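Local coordinates for protein putative nucleotide-diphospho-sugar transferase (Desulfovibrio desulfuricans subsp. desulfuricans, PDB 3CGX) that probably transfers a sugar from a nucleotide-diphospho-sugar donor to an acceptor not yet identified, as glycosyltransferases of the GT-A clan do, at residues Ile7-Lys12 and Val107-Asp112; Leu201-Lys206 and Leu225-Asp230; Arg37-Asp42 and Ser213-Leu218. All coordinates share one frame; numbering follows the deposited sequence. Where two conformers were deposited one is given.

Contact 1. Residues Ile7-Lys12 and Val107-Asp112; sequences ILFFVK and VLMGSD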
loop_
_atom_site.group_PDB
_atom_site.type_symbol
_atom_site.label_atom_id
_atom_site.label_comp_id
_atom_site.label_asym_id
_atom_site.label_seq_id
_atom_site.Cartn_x
_atom_site.Cartn_y
_atom_site.Cartn_z
ATOM N N ILE A 7 -9.056 -6.753 2.816
ATOM C CA ILE A 7 -7.851 -5.991 2.439
ATOM C C ILE A 7 -8.242 -4.546 2.185
ATOM O O ILE A 7 -9.139 -4.269 1.376
ATOM C CB ILE A 7 -7.166 -6.507 1.163
ATOM C CG1 ILE A 7 -6.726 -7.969 1.293
ATOM C CG2 ILE A 7 -6.004 -5.599 0.768
ATOM C CD1 ILE A 7 -6.612 -8.663 -0.102
ATOM N N LEU A 8 -7.640 -3.641 2.949
ATOM C CA LEU A 8 -7.821 -2.209 2.749
ATOM C C LEU A 8 -6.608 -1.688 1.998
ATOM O O LEU A 8 -5.474 -1.719 2.499
ATOM C CB LEU A 8 -7.971 -1.474 4.053
ATOM C CG LEU A 8 -8.992 -2.022 5.035
ATOM C CD1 LEU A 8 -8.939 -1.284 6.400
ATOM C CD2 LEU A 8 -10.407 -2.033 4.391
ATOM N N PHE A 9 -6.882 -1.193 0.805
ATOM C CA PHE A 9 -5.857 -0.794 -0.173
ATOM C C PHE A 9 -5.869 0.726 -0.359
ATOM O O PHE A 9 -6.778 1.291 -0.901
ATOM C CB PHE A 9 -6.077 -1.584 -1.462
ATOM C CG PHE A 9 -5.040 -1.346 -2.565
ATOM C CD1 PHE A 9 -3.675 -1.305 -2.280
ATOM C CD2 PHE A 9 -5.427 -1.251 -3.898
ATOM C CE1 PHE A 9 -2.731 -1.179 -3.308
ATOM C CE2 PHE A 9 -4.445 -1.090 -4.924
ATOM C CZ PHE A 9 -3.110 -1.031 -4.591
ATOM N N PHE A 10 -4.840 1.370 0.172
ATOM C CA PHE A 10 -4.737 2.826 0.224
ATOM C C PHE A 10 -4.057 3.361 -1.016
ATOM O O PHE A 10 -2.918 2.996 -1.345
ATOM C CB PHE A 10 -3.993 3.255 1.519
ATOM C CG PHE A 10 -4.878 3.476 2.707
ATOM C CD1 PHE A 10 -5.926 2.617 3.009
ATOM C CD2 PHE A 10 -4.627 4.553 3.583
ATOM C CE1 PHE A 10 -6.747 2.872 4.078
ATOM C CE2 PHE A 10 -5.418 4.770 4.692
ATOM C CZ PHE A 10 -6.478 3.951 4.943
ATOM N N VAL A 11 -4.805 4.220 -1.717
ATOM C CA VAL A 11 -4.465 4.790 -3.020
ATOM C C VAL A 11 -4.799 6.289 -3.079
ATOM O O VAL A 11 -5.485 6.824 -2.236
ATOM C CB VAL A 11 -5.254 4.036 -4.171
ATOM C CG1 VAL A 11 -4.939 2.507 -4.189
ATOM C CG2 VAL A 11 -6.807 4.280 -4.079
ATOM N N LYS A 12 -4.229 6.957 -4.050
ATOM C CA LYS A 12 -4.609 8.318 -4.455
ATOM C C LYS A 12 -4.872 8.353 -5.980
ATOM O O LYS A 12 -4.212 7.649 -6.759
ATOM C CB LYS A 12 -3.523 9.322 -4.091
ATOM C CG LYS A 12 -3.870 10.765 -4.348
ATOM C CD LYS A 12 -2.906 11.738 -3.721
ATOM C CE LYS A 12 -3.301 13.199 -4.056
ATOM N NZ LYS A 12 -2.289 14.090 -3.481
ATOM N N VAL A 107 -6.177 -6.540 6.802
ATOM C CA VAL A 107 -4.858 -5.981 6.503
ATOM C C VAL A 107 -5.029 -4.687 5.703
ATOM O O VAL A 107 -5.900 -4.562 4.838
ATOM C CB VAL A 107 -3.871 -6.994 5.778
ATOM C CG1 VAL A 107 -3.642 -8.284 6.650
ATOM C CG2 VAL A 107 -4.376 -7.346 4.460
ATOM N N LEU A 108 -4.213 -3.704 6.048
ATOM C CA LEU A 108 -4.209 -2.421 5.352
ATOM C C LEU A 108 -2.815 -2.234 4.732
ATOM O O LEU A 108 -1.798 -2.377 5.384
ATOM C CB LEU A 108 -4.603 -1.299 6.327
ATOM C CG LEU A 108 -4.760 0.158 5.864
ATOM C CD1 LEU A 108 -5.551 0.962 6.944
ATOM C CD2 LEU A 108 -3.423 0.782 5.597
HETATM N N MSE A 109 -2.775 -1.915 3.451
HETATM C CA MSE A 109 -1.526 -1.720 2.784
HETATM C C MSE A 109 -1.561 -0.591 1.816
HETATM O O MSE A 109 -2.624 -0.204 1.332
HETATM C CB MSE A 109 -1.184 -3.000 2.045
HETATM C CG MSE A 109 -2.081 -3.315 0.877
HETATM SE SE MSE A 109 -1.675 -5.187 0.292
HETATM C CE MSE A 109 0.121 -4.941 -0.340
ATOM N N GLY A 110 -0.377 -0.087 1.514
ATOM C CA GLY A 110 -0.232 1.020 0.588
ATOM C C GLY A 110 -0.040 0.581 -0.858
ATOM O O GLY A 110 -0.045 -0.610 -1.189
ATOM N N SER A 111 0.161 1.563 -1.719
ATOM C CA SER A 111 0.170 1.298 -3.143
ATOM C C SER A 111 1.476 1.696 -3.834
ATOM O O SER A 111 1.489 1.923 -5.053
ATOM C CB SER A 111 -0.999 2.067 -3.801
ATOM O OG SER A 111 -1.116 3.368 -3.302
ATOM N N ASP A 112 2.547 1.738 -3.056
ATOM C CA ASP A 112 3.888 2.153 -3.544
ATOM C C ASP A 112 4.863 0.987 -3.678
ATOM O O ASP A 112 6.055 1.211 -3.825
ATOM C CB ASP A 112 4.514 3.179 -2.552
ATOM C CG ASP A 112 3.705 4.443 -2.460
ATOM O OD1 ASP A 112 3.462 5.094 -3.510
ATOM O OD2 ASP A 112 3.215 4.727 -1.357
HETATM O O HOH W 1 0.155 4.098 -0.542
#

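Contact 2. Residues Leu201-Lys206 and Leu225-Asp230; sequences LYRTNK and LIRQYD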
loop_
_atom_site.group_PDB
_atom_site.type_symbol
_atom_site.label_atom_id
_atom_site.label_comp_id
_atom_site.label_asym_id
_atom_site.label_seq_id
_atom_site.Cartn_x
_atom_site.Cartn_y
_atom_site.Cartn_z
ATOM N N LEU A 201 13.900 -0.984 -8.742
ATOM C CA LEU A 201 12.687 -1.762 -9.058
ATOM C C LEU A 201 12.891 -2.440 -10.411
ATOM O O LEU A 201 12.630 -3.645 -10.594
ATOM C CB LEU A 201 11.411 -0.913 -9.106
ATOM C CG LEU A 201 10.056 -1.544 -9.503
ATOM C CD1 LEU A 201 9.518 -2.549 -8.441
ATOM C CD2 LEU A 201 8.969 -0.455 -9.789
ATOM N N TYR A 202 13.365 -1.642 -11.356
ATOM C CA TYR A 202 13.581 -2.079 -12.757
ATOM C C TYR A 202 14.668 -3.125 -12.870
ATOM O O TYR A 202 14.473 -4.186 -13.462
ATOM C CB TYR A 202 13.943 -0.861 -13.649
ATOM C CG TYR A 202 14.132 -1.159 -15.148
ATOM C CD1 TYR A 202 13.200 -1.935 -15.852
ATOM C CD2 TYR A 202 15.199 -0.622 -15.851
ATOM C CE1 TYR A 202 13.355 -2.180 -17.210
ATOM C CE2 TYR A 202 15.362 -0.864 -17.211
ATOM C CZ TYR A 202 14.429 -1.657 -17.867
ATOM O OH TYR A 202 14.582 -1.865 -19.193
ATOM N N ARG A 203 15.803 -2.871 -12.249
ATOM C CA ARG A 203 16.949 -3.719 -12.495
ATOM C C ARG A 203 16.924 -5.043 -11.726
ATOM O O ARG A 203 17.533 -6.013 -12.162
ATOM C CB ARG A 203 18.208 -2.972 -12.220
ATOM C CG ARG A 203 18.439 -1.867 -13.285
ATOM C CD ARG A 203 19.403 -0.870 -12.811
ATOM N NE ARG A 203 20.725 -1.417 -12.793
ATOM C CZ ARG A 203 21.695 -0.963 -12.003
ATOM N NH1 ARG A 203 21.480 0.038 -11.139
ATOM N NH2 ARG A 203 22.880 -1.510 -12.071
ATOM N N THR A 204 16.217 -5.080 -10.614
ATOM C CA THR A 204 16.134 -6.302 -9.799
ATOM C C THR A 204 14.938 -7.189 -10.146
ATOM O O THR A 204 14.818 -8.302 -9.639
ATOM C CB THR A 204 16.095 -5.943 -8.297
ATOM O OG1 THR A 204 14.873 -5.236 -7.995
ATOM C CG2 THR A 204 17.347 -5.102 -7.906
ATOM N N ASN A 205 14.036 -6.738 -11.011
ATOM C CA ASN A 205 12.890 -7.588 -11.382
ATOM C C ASN A 205 12.999 -8.199 -12.770
ATOM O O ASN A 205 12.033 -8.790 -13.269
ATOM C CB ASN A 205 11.559 -6.861 -11.253
ATOM C CG ASN A 205 11.101 -6.764 -9.838
ATOM O OD1 ASN A 205 11.230 -5.711 -9.198
ATOM N ND2 ASN A 205 10.600 -7.861 -9.317
ATOM N N LYS A 206 14.144 -8.007 -13.415
ATOM C CA LYS A 206 14.441 -8.792 -14.591
ATOM C C LYS A 206 14.440 -10.243 -14.069
ATOM O O LYS A 206 15.030 -10.576 -13.015
ATOM C CB LYS A 206 15.785 -8.439 -15.213
ATOM N N LEU A 225 16.089 6.153 -20.170
ATOM C CA LEU A 225 15.927 7.189 -19.139
ATOM C C LEU A 225 16.334 6.615 -17.755
ATOM O O LEU A 225 17.170 7.169 -17.035
ATOM C CB LEU A 225 14.485 7.682 -19.121
ATOM C CG LEU A 225 14.140 8.668 -18.002
ATOM C CD1 LEU A 225 15.076 9.865 -18.030
ATOM C CD2 LEU A 225 12.643 8.997 -18.163
ATOM N N ILE A 226 15.741 5.497 -17.410
ATOM C CA ILE A 226 15.970 4.864 -16.092
ATOM C C ILE A 226 17.407 4.474 -15.832
ATOM O O ILE A 226 17.922 4.688 -14.737
ATOM C CB ILE A 226 15.023 3.674 -15.857
ATOM C CG1 ILE A 226 13.587 4.158 -15.856
ATOM C CG2 ILE A 226 15.348 2.927 -14.536
ATOM C CD1 ILE A 226 12.603 2.996 -15.928
ATOM N N ARG A 227 18.080 3.976 -16.863
ATOM C CA ARG A 227 19.488 3.567 -16.761
ATOM C C ARG A 227 20.519 4.715 -16.640
ATOM O O ARG A 227 21.715 4.474 -16.539
ATOM C CB ARG A 227 19.836 2.636 -17.945
ATOM C CG ARG A 227 19.118 1.259 -17.917
ATOM C CD ARG A 227 19.249 0.499 -16.600
ATOM N NE ARG A 227 20.642 0.364 -16.175
ATOM C CZ ARG A 227 21.434 -0.597 -16.594
ATOM N NH1 ARG A 227 20.955 -1.464 -17.466
ATOM N NH2 ARG A 227 22.690 -0.685 -16.167
ATOM N N GLN A 228 20.034 5.960 -16.673
ATOM C CA GLN A 228 20.855 7.130 -16.428
ATOM C C GLN A 228 20.868 7.454 -14.921
ATOM O O GLN A 228 21.518 8.412 -14.497
ATOM C CB GLN A 228 20.371 8.330 -17.217
ATOM C CG GLN A 228 20.559 8.165 -18.731
ATOM C CD GLN A 228 20.177 9.407 -19.462
ATOM O OE1 GLN A 228 20.992 10.311 -19.604
ATOM N NE2 GLN A 228 18.952 9.465 -19.946
ATOM N N TYR A 229 20.159 6.643 -14.143
ATOM C CA TYR A 229 20.081 6.826 -12.672
ATOM C C TYR A 229 20.440 5.541 -11.956
ATOM O O TYR A 229 19.809 5.142 -10.981
ATOM C CB TYR A 229 18.698 7.397 -12.251
ATOM C CG TYR A 229 18.429 8.735 -12.870
ATOM C CD1 TYR A 229 18.896 9.899 -12.271
ATOM C CD2 TYR A 229 17.836 8.834 -14.127
ATOM C CE1 TYR A 229 18.744 11.097 -12.860
ATOM C CE2 TYR A 229 17.694 10.075 -14.743
ATOM C CZ TYR A 229 18.127 11.210 -14.075
ATOM O OH TYR A 229 18.038 12.482 -14.634
ATOM N N ASP A 230 21.439 4.836 -12.491
ATOM C CA ASP A 230 21.873 3.596 -11.863
ATOM C C ASP A 230 22.508 3.870 -10.507
ATOM O O ASP A 230 23.342 4.754 -10.369
ATOM C CB ASP A 230 22.958 2.894 -12.656
ATOM C CG ASP A 230 22.448 2.156 -13.879
ATOM O OD1 ASP A 230 21.245 1.980 -14.014
ATOM O OD2 ASP A 230 23.298 1.681 -14.667
#

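Contact 3. Residues Arg37-Asp42 and Ser213-Leu218; sequences RHFVQD and SSTYAL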
loop_
_atom_site.group_PDB
_atom_site.type_symbol
_atom_site.label_atom_id
_atom_site.label_comp_id
_atom_site.label_asym_id
_atom_site.label_seq_id
_atom_site.Cartn_x
_atom_site.Cartn_y
_atom_site.Cartn_z
ATOM N N ARG A 37 -0.084 5.131 -11.688
ATOM C CA ARG A 37 -1.364 4.585 -12.183
ATOM C C ARG A 37 -1.219 3.094 -12.415
ATOM O O ARG A 37 -2.058 2.275 -11.972
ATOM C CB ARG A 37 -1.792 5.331 -13.431
ATOM C CG ARG A 37 -3.011 4.778 -14.122
ATOM C CD ARG A 37 -3.271 5.516 -15.444
ATOM N NE ARG A 37 -3.845 6.809 -15.163
ATOM C CZ ARG A 37 -5.160 7.026 -15.064
ATOM N NH1 ARG A 37 -6.005 6.034 -15.278
ATOM N NH2 ARG A 37 -5.625 8.242 -14.792
ATOM N N HIS A 38 -0.118 2.729 -13.066
ATOM C CA HIS A 38 0.160 1.318 -13.338
ATOM C C HIS A 38 0.542 0.500 -12.098
ATOM O O HIS A 38 0.241 -0.723 -12.067
ATOM C CB HIS A 38 1.192 1.187 -14.460
ATOM C CG HIS A 38 0.579 1.455 -15.795
ATOM N ND1 HIS A 38 -0.074 0.470 -16.508
ATOM C CD2 HIS A 38 0.368 2.614 -16.464
ATOM C CE1 HIS A 38 -0.584 1.000 -17.608
ATOM N NE2 HIS A 38 -0.336 2.299 -17.603
ATOM N N PHE A 39 1.168 1.133 -11.113
ATOM C CA PHE A 39 1.490 0.438 -9.852
ATOM C C PHE A 39 0.161 -0.067 -9.302
ATOM O O PHE A 39 0.017 -1.232 -8.899
ATOM C CB PHE A 39 2.063 1.349 -8.783
ATOM C CG PHE A 39 3.499 1.812 -9.007
ATOM C CD1 PHE A 39 4.165 1.614 -10.205
ATOM C CD2 PHE A 39 4.124 2.571 -8.034
ATOM C CE1 PHE A 39 5.447 2.108 -10.385
ATOM C CE2 PHE A 39 5.428 3.075 -8.222
ATOM C CZ PHE A 39 6.056 2.847 -9.427
ATOM N N VAL A 40 -0.818 0.841 -9.291
ATOM C CA VAL A 40 -2.113 0.554 -8.672
ATOM C C VAL A 40 -2.876 -0.540 -9.428
ATOM O O VAL A 40 -3.381 -1.530 -8.856
ATOM C CB VAL A 40 -2.980 1.853 -8.458
ATOM C CG1 VAL A 40 -4.392 1.485 -8.039
ATOM C CG2 VAL A 40 -2.330 2.810 -7.400
ATOM N N GLN A 41 -2.970 -0.358 -10.734
ATOM C CA GLN A 41 -3.587 -1.376 -11.594
ATOM C C GLN A 41 -2.997 -2.746 -11.430
ATOM O O GLN A 41 -3.712 -3.733 -11.327
ATOM C CB GLN A 41 -3.487 -0.991 -13.071
ATOM C CG GLN A 41 -4.372 0.155 -13.395
ATOM C CD GLN A 41 -4.172 0.689 -14.793
ATOM O OE1 GLN A 41 -4.529 1.820 -15.042
ATOM N NE2 GLN A 41 -3.585 -0.122 -15.721
ATOM N N ASP A 42 -1.684 -2.830 -11.444
ATOM C CA ASP A 42 -1.033 -4.108 -11.310
ATOM C C ASP A 42 -1.287 -4.747 -9.957
ATOM O O ASP A 42 -1.566 -5.959 -9.881
ATOM C CB ASP A 42 0.494 -4.015 -11.532
ATOM C CG ASP A 42 0.867 -3.662 -12.971
ATOM O OD1 ASP A 42 0.005 -3.745 -13.838
ATOM O OD2 ASP A 42 2.018 -3.263 -13.194
ATOM N N SER A 213 4.342 -7.516 -15.873
ATOM C CA SER A 213 3.396 -6.481 -15.492
ATOM C C SER A 213 3.374 -5.298 -16.459
ATOM O O SER A 213 4.317 -5.075 -17.218
ATOM C CB SER A 213 3.704 -5.966 -14.077
ATOM O OG SER A 213 4.938 -5.246 -14.008
ATOM N N SER A 214 2.275 -4.549 -16.406
ATOM C CA SER A 214 2.112 -3.342 -17.217
ATOM C C SER A 214 3.087 -2.293 -16.726
ATOM O O SER A 214 3.656 -1.566 -17.532
ATOM C CB SER A 214 0.690 -2.812 -17.224
ATOM O OG SER A 214 0.329 -2.293 -15.986
ATOM N N THR A 215 3.334 -2.240 -15.426
ATOM C CA THR A 215 4.357 -1.355 -14.885
ATOM C C THR A 215 5.717 -1.661 -15.515
ATOM O O THR A 215 6.389 -0.748 -16.045
ATOM C CB THR A 215 4.485 -1.434 -13.362
ATOM O OG1 THR A 215 3.293 -0.931 -12.806
ATOM C CG2 THR A 215 5.702 -0.540 -12.806
ATOM N N TYR A 216 6.122 -2.935 -15.491
ATOM C CA TYR A 216 7.442 -3.279 -16.026
ATOM C C TYR A 216 7.523 -2.961 -17.523
ATOM O O TYR A 216 8.604 -2.513 -18.032
ATOM C CB TYR A 216 7.831 -4.738 -15.724
ATOM C CG TYR A 216 9.276 -5.033 -16.089
ATOM C CD1 TYR A 216 9.600 -5.421 -17.362
ATOM C CD2 TYR A 216 10.320 -4.914 -15.152
ATOM C CE1 TYR A 216 10.881 -5.683 -17.718
ATOM C CE2 TYR A 216 11.620 -5.186 -15.520
ATOM C CZ TYR A 216 11.883 -5.561 -16.797
ATOM O OH TYR A 216 13.170 -5.844 -17.194
ATOM N N ALA A 217 6.430 -3.180 -18.255
ATOM C CA ALA A 217 6.414 -2.790 -19.684
ATOM C C ALA A 217 6.745 -1.293 -19.856
ATOM O O ALA A 217 7.474 -0.892 -20.791
ATOM C CB ALA A 217 5.044 -3.125 -20.375
ATOM N N LEU A 218 6.156 -0.444 -19.031
ATOM C CA LEU A 218 6.475 0.966 -18.996
ATOM C C LEU A 218 7.927 1.278 -18.691
ATOM O O LEU A 218 8.501 2.163 -19.232
ATOM C CB LEU A 218 5.669 1.649 -17.932
ATOM C CG LEU A 218 4.616 2.598 -18.345
ATOM C CD1 LEU A 218 5.167 3.673 -19.256
ATOM C CD2 LEU A 218 3.688 1.716 -19.034
HETATM O O HOH W 2 -2.891 -2.886 -16.034
#

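Contact 1. Residues Ile7-Lys12 and Val107-Asp112
Leu8 and Leu108 meet where two parallel strands, inclined by 14°, run side by side in the core of the sheet. Three backbone bonds join them: Leu8 N to Val107 O at 2.7 Å, Met109 N to Leu8 O, and Phe10 N to Met109 O. The tight packing is around Leu108. Its CG stands anti to the backbone N (chi1 -177°), which brings CG up to the Phe10 ring. The CD2 methyl then sits over the middle of one ring face, 4.1 Å from the centroid and 11° off the normal, a CH-pi contact, while CD1 reaches Phe10 CE1 at 3.6 Å. Met91 of helix 87-100 touches both Phe10 and Leu108. On the other face of the sheet, Ile7 CG1 lies beside Val107 CG2 at 4.0 Å, the two side chains pointing the same way, and Phe9 CD1 touches Met109 CG; helix 29-47 covers Phe9 and Met109 (a selenomethionine) with Met43.

Beyond Met109 no further backbone bond joins the segments, and a water enters. Here Ser111 OG gives its hydrogen to Phe10 O at 2.7 Å, on a lone pair in the carbonyl plane, and is also hydrogen-bonded to the Tyr36 hydroxyl of helix 29-47. The water accepts from Ser111 N at 2.8 Å, donates to Asp112 OD2, and bonds Phe10 O weakly. Gly110 O, buried at the edge of the Phe9 ring 3.5 Å from CE1, has no polar partner. The contact thus passes from apolar packing to a polar end around Ser111 and Asp112, where Lys20 bridges to Asp112. An imidazole, probably from the crystallisation liquor, lies near Ser111; this end may correspond to the donor pocket that GT-A enzymes have at the C-terminal ends of their parallel strands.

Contact 2. Residues Leu201-Lys206 and Leu225-Asp230
The guanidinium of Arg203 lies flat on that of Arg227, their planes 6° apart and their centres 4.6 Å from each other. Arg203 NE stands above one face of the Arg227 group, offset toward its rim. The edge of Arg227 is taken by Asp230, gripped side-on: Arg227 NE donates to the syn lone pair of Asp230 OD1 at 2.8 Å, and Arg227 NH2 to OD2 at 2.9 Å. Arg203 therefore stacks over a joined arginine-carboxylate plate, with Asp230 OD1 over one face of its guanidinium. Arg203 NH1 is 3.5 Å from Asp230 OD1, a salt bridge of charges alone, because the oxygen lies well out of the guanidinium plane. The carboxylate probably offsets the repulsion between the two arginines, Arg203 NE being 3.8 Å from Arg227 NE. Asn199 bonds both Arg203 NH1 and Asp230 OD1, and Ile231 O takes a further bond from Arg203 NH1.

Deeper in, the contact is apolar. Tyr202 CG is anti to the backbone N (chi1 -177°), and CD2 of its ring reaches Ile226 CG2 at 3.8 Å. Arg227 CD comes to the edge of the same ring, near CE2 at 4.2 Å, while the phenol oxygen bonds Asp223. Tyr202 and Ile226 both rest on Leu219 of helix 214-221, and Ile226 also touches Leu198, so the end of helix 223-226, at Ile226, packs against helices 195-204 and 214-221.

Contact 3. Residues Arg37-Asp42 and Ser213-Leu218
Asp42 and His38, one helical turn apart, converge on the hydroxyl of Ser214 from two directions. His38 ND1 donates to Ser214 OG at 2.8 Å, with the oxygen close to the imidazole plane, at the ring edge. Ser214 OG passes its own hydrogen to Asp42 OD1 at 2.6 Å, meeting it on the syn side but 19° out of the carboxylate plane. The hydroxyl thus links imidazole to carboxylate, and a water held by Gln41 NE2 also donates to it, while Gln41 OE1 is bonded to Trp72 NE1.

The other carboxylate oxygen serves Thr215 twice. Thr215 N reaches Asp42 OD2 at 2.8 Å on the syn lone pair, whereas Thr215 OG1 comes at 2.7 Å from above the plane, 45° out of it. Thr215 CG2, anti to its backbone N, meets Phe39 CE1 at 3.6 Å in an oblique crossing. Polar and apolar branches of one threonine are divided between two residues, Asp42 and Phe39, of helix 29-47.

The two helices run nearly antiparallel, 151° between the short segments, with axes 8.9 Å apart. Ser213 OG accepts from Tyr216 N at 3.0 Å and is also bonded to Phe210 O. A negative charge on Asp42 would suit the helix dipole here. The arrangement is that of a helix N-terminus capped by its own serine, Ser213, beside which Asp42 of helix 29-47 accepts from Thr215 N in the first turn.

Overall arrangement
Contact 1 lies at the middle of the chain's mixed sheet, joining the neighbouring strands 5-11 and 105-109. Contact 3 lies about 16 Å from it, centre to centre, and touches it: Val40 of helix 29-47 packs on Phe9, Val11 and Ser111. Contact 2 is farther out, with its centre about 25 Å from that of contact 1 and about 15 Å from that of contact 3, which it meets where Tyr202 packs against Tyr216. Contact 1 closes before contact 2 opens, while the segments of contact 3 alternate with those of both others. The C-terminal helices 195-204, 214-221 and 223-226 are thereby joined, through helix 29-47, to the central sheet, consistent with a GT-A-like fold.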